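Local coordinates for serine protease (Arthrobacter nicotinovorans, PDB 3WY8), which probably cleaves peptide bonds as a trypsin-like serine protease with keratinolytic activity, the chain being the catalytic part of a longer precursor, at residues 105-109 against 110-114; 118-121 against 122-125. One frame throughout, in Å; residues are numbered along the deposited sequence.

Contact 1 (105-109 against 110-114); sequences KLADV and VGSSG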
ATOM      1  N   LYS A 105      -3.982  -0.611 -20.138  1.00 24.25           N
ATOM      2  CA  LYS A 105      -3.478   0.066 -18.939  1.00 23.53           C
ATOM      3  C   LYS A 105      -4.276  -0.363 -17.704  1.00 22.60           C
ATOM      4  O   LYS A 105      -5.491  -0.550 -17.777  1.00 22.12           O
ATOM      5  CB  LYS A 105      -3.530   1.590 -19.118  1.00 23.99           C
ATOM      6  CG  LYS A 105      -2.457   2.137 -20.078  1.00 25.31           C
ATOM      7  CD  LYS A 105      -2.779   3.542 -20.577  1.00 29.23           C
ATOM      8  CE  LYS A 105      -3.606   3.509 -21.860  1.00 31.12           C
ATOM      9  NZ  LYS A 105      -3.803   4.869 -22.451  1.00 33.06           N
ATOM     10  N   LEU A 106      -3.588  -0.517 -16.575  1.00 21.64           N
ATOM     11  CA  LEU A 106      -4.196  -1.067 -15.357  1.00 21.21           C
ATOM     12  C   LEU A 106      -5.524  -0.412 -14.961  1.00 21.15           C
ATOM     13  O   LEU A 106      -6.511  -1.109 -14.702  1.00 21.21           O
ATOM     14  CB  LEU A 106      -3.200  -1.026 -14.190  1.00 20.90           C
ATOM     15  CG  LEU A 106      -3.686  -1.516 -12.819  1.00 20.22           C
ATOM     16  CD1 LEU A 106      -3.998  -3.010 -12.824  1.00 19.15           C
ATOM     17  CD2 LEU A 106      -2.655  -1.206 -11.768  1.00 20.19           C
ATOM     18  N   ALA A 107      -5.539   0.919 -14.915  1.00 21.14           N
ATOM     19  CA  ALA A 107      -6.719   1.663 -14.472  1.00 21.12           C
ATOM     20  C   ALA A 107      -7.902   1.523 -15.427  1.00 21.49           C
ATOM     21  O   ALA A 107      -9.055   1.664 -15.016  1.00 21.34           O
ATOM     22  CB  ALA A 107      -6.371   3.132 -14.247  1.00 20.95           C
ATOM     23  N   ASP A 108      -7.616   1.237 -16.697  1.00 21.65           N
ATOM     24  CA  ASP A 108      -8.670   0.982 -17.676  1.00 22.08           C
ATOM     25  C   ASP A 108      -9.354  -0.360 -17.432  1.00 21.88           C
ATOM     26  O   ASP A 108     -10.519  -0.542 -17.798  1.00 22.40           O
ATOM     27  CB  ASP A 108      -8.124   1.054 -19.103  1.00 22.36           C
ATOM     28  CG  ASP A 108      -7.934   2.487 -19.592  1.00 23.79           C
ATOM     29  OD1 ASP A 108      -8.668   3.394 -19.136  1.00 25.20           O
ATOM     30  OD2 ASP A 108      -7.051   2.706 -20.448  1.00 25.52           O
ATOM     31  N   VAL A 109      -8.630  -1.284 -16.801  1.00 21.12           N
ATOM     32  CA  VAL A 109      -9.148  -2.619 -16.497  1.00 20.63           C
ATOM     33  C   VAL A 109      -9.813  -2.676 -15.118  1.00 20.28           C
ATOM     34  O   VAL A 109     -10.905  -3.233 -14.982  1.00 20.43           O
ATOM     35  CB  VAL A 109      -8.042  -3.704 -16.618  1.00 20.48           C
ATOM     36  CG1 VAL A 109      -8.611  -5.114 -16.372  1.00 20.49           C
ATOM     37  CG2 VAL A 109      -7.376  -3.634 -17.982  1.00 20.70           C
ATOM     38  N   VAL A 110      -9.168  -2.095 -14.107  1.00 19.63           N
ATOM     39  CA  VAL A 110      -9.643  -2.247 -12.719  1.00 19.55           C
ATOM     40  C   VAL A 110     -10.089  -0.954 -12.025  1.00 19.46           C
ATOM     41  O   VAL A 110     -10.501  -0.980 -10.863  1.00 19.55           O
ATOM     42  CB  VAL A 110      -8.603  -2.987 -11.827  1.00 19.68           C
ATOM     43  CG1 VAL A 110      -8.234  -4.329 -12.431  1.00 19.85           C
ATOM     44  CG2 VAL A 110      -7.354  -2.131 -11.608  1.00 18.97           C
ATOM     45  N   GLY A 111     -10.010   0.170 -12.731  1.00 19.46           N
ATOM     46  CA  GLY A 111     -10.326   1.462 -12.128  1.00 19.05           C
ATOM     47  C   GLY A 111      -9.210   1.906 -11.198  1.00 19.13           C
ATOM     48  O   GLY A 111      -8.129   1.315 -11.187  1.00 18.72           O
ATOM     49  N   SER A 112      -9.480   2.944 -10.415  1.00 19.28           N
ATOM     50  CA  SER A 112      -8.480   3.503  -9.509  1.00 19.23           C
ATOM     51  C   SER A 112      -9.117   4.355  -8.417  1.00 19.31           C
ATOM     52  O   SER A 112     -10.250   4.828  -8.558  1.00 19.57           O
ATOM     53  CB  SER A 112      -7.457   4.329 -10.294  1.00 19.36           C
ATOM     54  OG  SER A 112      -8.072   5.449 -10.906  1.00 20.18           O
ATOM     55  N   SER A 113      -8.378   4.535  -7.325  1.00 18.69           N
ATOM     56  CA  SER A 113      -8.817   5.373  -6.218  1.00 18.43           C
ATOM     57  C   SER A 113      -8.249   6.773  -6.358  1.00 18.42           C
ATOM     58  O   SER A 113      -7.093   6.944  -6.752  1.00 18.91           O
ATOM     59  CB  SER A 113      -8.332   4.796  -4.891  1.00 18.21           C
ATOM     60  OG  SER A 113      -8.830   3.488  -4.679  1.00 17.41           O
ATOM     61  N   GLY A 114      -9.057   7.772  -6.016  1.00 18.28           N
ATOM     62  CA  GLY A 114      -8.546   9.125  -5.836  1.00 18.18           C
ATOM     63  C   GLY A 114      -7.594   9.156  -4.654  1.00 18.29           C
ATOM     64  O   GLY A 114      -7.655   8.286  -3.773  1.00 17.98           O
TER
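L106 and V110, one helical turn apart, meet through methyl groups, with L106 CD1 3.7 Å from V110 CG2. L106 keeps CG anti to the backbone N (chi1 178°) and beside its carbonyl carbon, from where CD1 reaches the valine. In V110, CG2 lies between backbone N and carbonyl carbon (chi1 -55°) and thus faces the preceding turn of the helix, where it also comes within 3.4 Å of L106 O. The second branch, V110 CG1, faces the neighbouring valine instead, 4.0 Å from V109 CG1. L106 and V110 both reach P60, while L106 and V109 touch W72, so the short helix 106-110 packs on the N-terminal six-stranded barrel of this trypsin-like fold. With both branches removed, an alanine in place of V110 would probably leave a gap between L106, V109 and P60. The helix closes with V110 N giving a 2.9 Å bond to L106 O, nearly in line with the carbonyl; that oxygen also accepts from V109 N. G111 N bonds to A107 O at 2.9 Å as well, but less straight, its donor standing above the carbonyl plane. Positive phi (74°), a conformation glycine adopts easily, then turns the chain out of the helix. Past the exit, S112 CB comes within 4.3 Å of A107 CB, while S112 OG is hydrogen-bonded to T31. On the outer side, D108 points away from the exit and pairs with K35 in a salt bridge.

Contact 2 (118-121 against 122-125); sequences NAAR and GLSY
L123 reaches back over A119 and A120 with its two methyl groups, one for each alanine. L123 CD1 approaches A119 CB at 4.3 Å, and L123 CD2 lies 4.4 Å from A120 CB; these two methyl contacts are loose and lie at the surface. The first torsion of the leucine places its CG anti to the carbonyl carbon (chi1 -65°), which swings the branch back toward the alanines and sets L123 CG 3.7 Å from A120 O. The polar links between the two sides run through one water. This water donates to A120 O at 2.7 Å and accepts from L123 N at 3.0 Å, and so bridges the two ends of a type II beta turn, A120 to L123, with R121 and G122 as its central pair. The turn leads the chain out of the loop that follows the first barrel of the trypsin-like fold and into strand 124-129, which pairs antiparallel with strands 142-150 and 174-177 of the second sheet. The second proton of the water goes to Y125 OH, again at 2.7 Å, so the phenol ring, entering from the strand, is tied to the loop by its hydroxyl; the same hydroxyl is bonded to N186. Within the turn, G122 has phi 93°, where a CB would clash with R121 O; its amide is hydrogen-bonded to Q160. R121 starts off away from the other segment, though its CB stays against the G122 amide, and its guanidinium group bonds to N150 and to A158 O.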
ATOM      1  N   ASN A 118      -1.725  16.164   2.344  1.00 18.40           N
ATOM      2  CA  ASN A 118      -1.779  17.339   3.217  1.00 18.59           C
ATOM      3  C   ASN A 118      -3.146  17.528   3.867  1.00 18.72           C
ATOM      4  O   ASN A 118      -3.636  18.650   4.004  1.00 18.42           O
ATOM      5  CB  ASN A 118      -1.338  18.590   2.448  1.00 19.12           C
ATOM      6  CG  ASN A 118      -0.101  18.339   1.625  1.00 19.97           C
ATOM      7  OD1 ASN A 118       0.947  17.978   2.165  1.00 22.58           O
ATOM      8  ND2 ASN A 118      -0.223  18.481   0.306  1.00 22.35           N
ATOM      9  N   ALA A 119      -3.749  16.406   4.261  1.00 18.23           N
ATOM     10  CA  ALA A 119      -5.047  16.399   4.921  1.00 18.18           C
ATOM     11  C   ALA A 119      -4.876  16.502   6.435  1.00 18.01           C
ATOM     12  O   ALA A 119      -3.753  16.519   6.947  1.00 17.89           O
ATOM     13  CB  ALA A 119      -5.822  15.139   4.552  1.00 18.16           C
ATOM     14  N   ALA A 120      -5.996  16.574   7.142  1.00 18.07           N
ATOM     15  CA  ALA A 120      -5.984  16.655   8.599  1.00 18.43           C
ATOM     16  C   ALA A 120      -5.434  15.381   9.242  1.00 18.37           C
ATOM     17  O   ALA A 120      -5.535  14.295   8.671  1.00 18.15           O
ATOM     18  CB  ALA A 120      -7.382  16.922   9.104  1.00 18.69           C
ATOM     19  N   ARG A 121      -4.853  15.536  10.431  1.00 18.43           N
ATOM     20  CA  ARG A 121      -4.485  14.400  11.280  1.00 18.47           C
ATOM     21  C   ARG A 121      -5.704  14.023  12.113  1.00 18.49           C
ATOM     22  O   ARG A 121      -6.463  14.895  12.528  1.00 19.00           O
ATOM     23  CB  ARG A 121      -3.329  14.778  12.205  1.00 18.51           C
ATOM     24  CG  ARG A 121      -2.039  15.142  11.480  1.00 18.41           C
ATOM     25  CD  ARG A 121      -0.897  15.389  12.458  1.00 18.22           C
ATOM     26  NE  ARG A 121      -0.499  14.169  13.159  1.00 18.95           N
ATOM     27  CZ  ARG A 121       0.302  13.229  12.656  1.00 18.81           C
ATOM     28  NH1 ARG A 121       0.815  13.351  11.435  1.00 18.96           N
ATOM     29  NH2 ARG A 121       0.593  12.155  13.381  1.00 18.27           N
ATOM     30  N   GLY A 122      -5.901  12.731  12.347  1.00 18.19           N
ATOM     31  CA  GLY A 122      -6.991  12.276  13.208  1.00 18.12           C
ATOM     32  C   GLY A 122      -8.286  11.942  12.493  1.00 17.92           C
ATOM     33  O   GLY A 122      -9.344  11.867  13.122  1.00 18.08           O
ATOM     34  N   LEU A 123      -8.211  11.726  11.180  1.00 17.73           N
ATOM     35  CA  LEU A 123      -9.372  11.284  10.413  1.00 17.68           C
ATOM     36  C   LEU A 123      -9.712   9.823  10.711  1.00 17.93           C
ATOM     37  O   LEU A 123      -8.906   9.097  11.300  1.00 18.16           O
ATOM     38  CB  LEU A 123      -9.137  11.468   8.908  1.00 17.48           C
ATOM     39  CG  LEU A 123      -8.988  12.903   8.384  1.00 17.10           C
ATOM     40  CD1 LEU A 123      -8.583  12.881   6.915  1.00 17.18           C
ATOM     41  CD2 LEU A 123     -10.267  13.705   8.582  1.00 17.62           C
ATOM     42  N   SER A 124     -10.915   9.410  10.318  1.00 18.15           N
ATOM     43  CA  SER A 124     -11.323   8.008  10.418  1.00 18.48           C
ATOM     44  C   SER A 124     -11.031   7.297   9.104  1.00 17.93           C
ATOM     45  O   SER A 124     -11.158   7.889   8.030  1.00 17.88           O
ATOM     46  CB  SER A 124     -12.802   7.904  10.781  1.00 18.87           C
ATOM     47  OG  SER A 124     -13.005   8.388  12.096  1.00 21.25           O
ATOM     48  N   TYR A 125     -10.644   6.026   9.198  1.00 17.29           N
ATOM     49  CA  TYR A 125     -10.169   5.273   8.043  1.00 16.71           C
ATOM     50  C   TYR A 125     -10.713   3.857   7.992  1.00 16.62           C
ATOM     51  O   TYR A 125     -11.094   3.288   9.014  1.00 16.80           O
ATOM     52  CB  TYR A 125      -8.642   5.157   8.080  1.00 16.71           C
ATOM     53  CG  TYR A 125      -7.905   6.450   7.860  1.00 15.96           C
ATOM     54  CD1 TYR A 125      -7.617   6.888   6.573  1.00 17.37           C
ATOM     55  CD2 TYR A 125      -7.479   7.223   8.941  1.00 16.97           C
ATOM     56  CE1 TYR A 125      -6.928   8.079   6.361  1.00 17.31           C
ATOM     57  CE2 TYR A 125      -6.794   8.415   8.742  1.00 17.41           C
ATOM     58  CZ  TYR A 125      -6.521   8.830   7.448  1.00 17.83           C
ATOM     59  OH  TYR A 125      -5.843  10.004   7.247  1.00 18.59           O
TER
HETATM   60  O   HOH W   1      -5.806  11.682   9.372  1.00 17.97           O

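Contacts 1 and 2 follow one another along the chain, the first closing at G114 and the second opening at N118, yet their centres lie 24 Å apart and the two contacts do not touch. The intervening residues carry the chain between the two halves of the trypsin-like fold: contact 1 packs against the first barrel through strands 21-29, 55-60 and 72-78, and contact 2 delivers the chain to the second sheet. Their centres are about 15 and 17 Å from the centre of the chain. In this family the catalytic site is formed at the junction of the two halves, and the chain probably has a Ser-His-Asp triad, whose members belong to neither contact.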